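Side-chain contact in putative alpha KG dependent 2,4-D dioxygenase (Burkholderia xenovorans, PDB 5J92), which is probably an iron(II)- and 2-oxoglutarate-dependent dioxygenase of the TfdA family, whose exact substrate is not established: residues L217-H222 against R239-F244. Numbering follows the deposited sequence.
Sequences LYLSSH and RELTEF
A small leucine cluster joins the inner face of helix 231-245 to the end of strand 215-217 and the loop that follows it, with L219 and L241 at its heart and L217, the strand's last residue, beside them. It illustrates how a helix can be seated on a strand end and loop by apolar side chains: the two segments share no hydrogen bond, and the nearest CA atoms, those of L219 and T242, are 6.8 Å apart. In L219, CG stands beside the backbone N and anti to the carbonyl carbon (chi1 -58°), which carries both methyls toward the helix. Its CD2 meets L241 CB at 4.0 Å, while its CD1 lies closest to the helix backbone, 3.6 Å from L241 O and 4.0 Å from T242 CA. The two leucine side chains cross at about a right angle. L217 adds a looser touch through CD1, 4.2 Å from L241 CD2. At the border, T242 OG1 lies 4.2 Å from L219 CD1, but its hydrogen bond is made within its own helix, to L238 O.

The helix keeps its charges apart from this apolar seam. R239 NH2 donates to the anti side of E240 OE1 at 2.8 Å, and salt bridges join E240 with R274 and E243 with R272, both of the second subunit. Next to L219 in the loop, S220 OG is hydrogen-bonded to S123 N, the residue between the iron ligands H122 and D124; the L219 side chain itself lies about 13 Å from the iron, too far to be a ligand. L205 of strand 201-208 touches both L219 and L241, while M154 and Y158 of helix 154-159 pack against L219 and L217, respectively.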
ATOM      1  N   LEU A 217       5.064 -11.479 -12.220  1.00 17.04           N
ATOM      2  CA  LEU A 217       5.108 -10.026 -12.330  1.00 16.86           C
ATOM      3  C   LEU A 217       6.423  -9.479 -11.768  1.00 16.89           C
ATOM      4  O   LEU A 217       6.828  -9.828 -10.657  1.00 15.72           O
ATOM      5  CB  LEU A 217       3.922  -9.391 -11.583  1.00 16.44           C
ATOM      6  CG  LEU A 217       2.517  -9.667 -12.127  1.00 17.19           C
ATOM      7  CD1 LEU A 217       1.396  -9.183 -11.179  1.00 14.43           C
ATOM      8  CD2 LEU A 217       2.383  -9.014 -13.506  1.00 13.33           C
ATOM      9  N   TYR A 218       7.082  -8.603 -12.530  1.00 15.94           N
ATOM     10  CA  TYR A 218       8.311  -7.970 -12.056  1.00 13.22           C
ATOM     11  C   TYR A 218       7.965  -6.695 -11.284  1.00 13.14           C
ATOM     12  O   TYR A 218       8.309  -5.578 -11.672  1.00 15.29           O
ATOM     13  CB  TYR A 218       9.251  -7.667 -13.220  1.00 17.08           C
ATOM     14  CG  TYR A 218      10.692  -7.516 -12.808  1.00 17.91           C
ATOM     15  CD1 TYR A 218      11.052  -7.488 -11.468  1.00 18.23           C
ATOM     16  CD2 TYR A 218      11.703  -7.428 -13.760  1.00 19.00           C
ATOM     17  CE1 TYR A 218      12.372  -7.379 -11.079  1.00 18.34           C
ATOM     18  CE2 TYR A 218      13.032  -7.318 -13.382  1.00 18.96           C
ATOM     19  CZ  TYR A 218      13.361  -7.295 -12.043  1.00 19.38           C
ATOM     20  OH  TYR A 218      14.682  -7.183 -11.650  1.00 17.89           O
ATOM     21  N   LEU A 219       7.339  -6.884 -10.127  1.00 10.06           N
ATOM     22  CA  LEU A 219       6.995  -5.751  -9.285  1.00 14.44           C
ATOM     23  C   LEU A 219       8.165  -5.402  -8.373  1.00 15.50           C
ATOM     24  O   LEU A 219       8.977  -6.259  -8.022  1.00 15.05           O
ATOM     25  CB  LEU A 219       5.750  -6.053  -8.445  1.00 13.56           C
ATOM     26  CG  LEU A 219       4.490  -6.429  -9.250  1.00 15.30           C
ATOM     27  CD1 LEU A 219       3.292  -6.598  -8.321  1.00 13.02           C
ATOM     28  CD2 LEU A 219       4.203  -5.392 -10.326  1.00 14.66           C
ATOM     29  N   SER A 220       8.253  -4.125  -8.010  1.00 12.74           N
ATOM     30  CA  SER A 220       9.278  -3.674  -7.082  1.00 13.43           C
ATOM     31  C   SER A 220       8.992  -2.227  -6.746  1.00 13.94           C
ATOM     32  O   SER A 220       8.513  -1.471  -7.597  1.00 15.76           O
ATOM     33  CB  SER A 220      10.691  -3.807  -7.687  1.00 14.45           C
ATOM     34  OG  SER A 220      11.680  -3.492  -6.733  1.00 14.54           O
ATOM     35  N   SER A 221       9.326  -1.831  -5.517  1.00 15.64           N
ATOM     36  CA  SER A 221       9.247  -0.412  -5.194  1.00 15.50           C
ATOM     37  C   SER A 221      10.100   0.424  -6.142  1.00 16.66           C
ATOM     38  O   SER A 221       9.883   1.634  -6.249  1.00 16.23           O
ATOM     39  CB  SER A 221       9.697  -0.168  -3.756  1.00 15.87           C
ATOM     40  OG  SER A 221      11.082  -0.455  -3.635  1.00 18.62           O
ATOM     41  N   HIS A 222      11.094  -0.191  -6.800  1.00 13.92           N
ATOM     42  CA  HIS A 222      11.954   0.526  -7.733  1.00 14.33           C
ATOM     43  C   HIS A 222      11.249   0.876  -9.033  1.00 15.09           C
ATOM     44  O   HIS A 222      11.699   1.789  -9.726  1.00 15.54           O
ATOM     45  CB  HIS A 222      13.210  -0.301  -8.031  1.00 16.62           C
ATOM     46  CG  HIS A 222      13.919  -0.774  -6.798  1.00 19.36           C
ATOM     47  ND1 HIS A 222      14.258  -2.092  -6.592  1.00 20.25           N
ATOM     48  CD2 HIS A 222      14.359  -0.098  -5.709  1.00 19.92           C
ATOM     49  CE1 HIS A 222      14.875  -2.213  -5.429  1.00 19.27           C
ATOM     50  NE2 HIS A 222      14.944  -1.018  -4.869  1.00 20.90           N
ATOM     51  N   ARG A 239       0.330   0.594  -8.905  1.00 17.52           N
ATOM     52  CA  ARG A 239      -0.336   0.642  -7.611  1.00 16.90           C
ATOM     53  C   ARG A 239      -1.328  -0.508  -7.474  1.00 17.63           C
ATOM     54  O   ARG A 239      -1.350  -1.209  -6.456  1.00 14.55           O
ATOM     55  CB  ARG A 239      -1.062   1.981  -7.437  1.00 17.24           C
ATOM     56  CG  ARG A 239      -1.879   2.088  -6.138  1.00 17.38           C
ATOM     57  CD  ARG A 239      -3.018   3.118  -6.233  1.00 20.10           C
ATOM     58  NE  ARG A 239      -3.887   2.883  -7.395  1.00 18.70           N
ATOM     59  CZ  ARG A 239      -4.778   1.899  -7.466  1.00 21.92           C
ATOM     60  NH1 ARG A 239      -4.914   1.060  -6.446  1.00 19.96           N
ATOM     61  NH2 ARG A 239      -5.526   1.743  -8.558  1.00 21.89           N
ATOM     62  N   GLU A 240      -2.165  -0.705  -8.493  1.00 17.41           N
ATOM     63  CA  GLU A 240      -3.176  -1.752  -8.431  1.00 17.34           C
ATOM     64  C   GLU A 240      -2.531  -3.133  -8.360  1.00 16.46           C
ATOM     65  O   GLU A 240      -2.971  -3.987  -7.580  1.00 17.42           O
ATOM     66  CB  GLU A 240      -4.114  -1.636  -9.629  1.00 22.49           C
ATOM     67  CG  GLU A 240      -5.312  -2.578  -9.584  1.00 32.09           C
ATOM     68  CD  GLU A 240      -6.428  -2.098  -8.649  1.00 41.54           C
ATOM     69  OE1 GLU A 240      -6.359  -0.938  -8.172  1.00 46.43           O
ATOM     70  OE2 GLU A 240      -7.378  -2.880  -8.398  1.00 40.75           O
ATOM     71  N   LEU A 241      -1.493  -3.372  -9.174  1.00 13.16           N
ATOM     72  CA  LEU A 241      -0.810  -4.663  -9.161  1.00 15.61           C
ATOM     73  C   LEU A 241      -0.123  -4.923  -7.822  1.00 14.96           C
ATOM     74  O   LEU A 241      -0.163  -6.045  -7.306  1.00 15.93           O
ATOM     75  CB  LEU A 241       0.212  -4.737 -10.301  1.00 16.08           C
ATOM     76  CG  LEU A 241      -0.369  -4.724 -11.718  1.00 15.37           C
ATOM     77  CD1 LEU A 241       0.719  -4.612 -12.793  1.00 13.58           C
ATOM     78  CD2 LEU A 241      -1.222  -5.937 -11.945  1.00 19.88           C
ATOM     79  N   THR A 242       0.522  -3.902  -7.248  1.00 13.09           N
ATOM     80  CA  THR A 242       1.253  -4.101  -6.000  1.00 12.59           C
ATOM     81  C   THR A 242       0.313  -4.404  -4.840  1.00 11.95           C
ATOM     82  O   THR A 242       0.606  -5.275  -4.012  1.00 13.92           O
ATOM     83  CB  THR A 242       2.107  -2.877  -5.694  1.00 15.43           C
ATOM     84  OG1 THR A 242       3.027  -2.685  -6.772  1.00 20.30           O
ATOM     85  CG2 THR A 242       2.882  -3.095  -4.406  1.00 13.61           C
ATOM     86  N   GLU A 243      -0.824  -3.710  -4.771  1.00 10.96           N
ATOM     87  CA  GLU A 243      -1.797  -4.042  -3.738  1.00 14.74           C
ATOM     88  C   GLU A 243      -2.304  -5.460  -3.933  1.00 15.10           C
ATOM     89  O   GLU A 243      -2.392  -6.237  -2.975  1.00 11.51           O
ATOM     90  CB  GLU A 243      -2.970  -3.061  -3.741  1.00 16.63           C
ATOM     91  CG  GLU A 243      -4.076  -3.458  -2.732  1.00 22.06           C
ATOM     92  CD  GLU A 243      -5.282  -2.518  -2.727  1.00 27.70           C
ATOM     93  OE1 GLU A 243      -5.234  -1.470  -3.409  1.00 28.21           O
ATOM     94  OE2 GLU A 243      -6.271  -2.818  -2.014  1.00 29.30           O
ATOM     95  N   PHE A 244      -2.608  -5.822  -5.180  1.00 13.84           N
ATOM     96  CA  PHE A 244      -3.126  -7.156  -5.453  1.00 13.71           C
ATOM     97  C   PHE A 244      -2.110  -8.229  -5.076  1.00 13.60           C
ATOM     98  O   PHE A 244      -2.438  -9.185  -4.360  1.00 12.58           O
ATOM     99  CB  PHE A 244      -3.512  -7.281  -6.931  1.00 15.08           C
ATOM    100  CG  PHE A 244      -3.993  -8.659  -7.295  1.00 13.89           C
ATOM    101  CD1 PHE A 244      -5.316  -9.017  -7.082  1.00 19.09           C
ATOM    102  CD2 PHE A 244      -3.114  -9.600  -7.804  1.00 14.39           C
ATOM    103  CE1 PHE A 244      -5.769 -10.311  -7.389  1.00 20.53           C
ATOM    104  CE2 PHE A 244      -3.549 -10.890  -8.108  1.00 18.27           C
ATOM    105  CZ  PHE A 244      -4.881 -11.242  -7.905  1.00 17.18           C
TER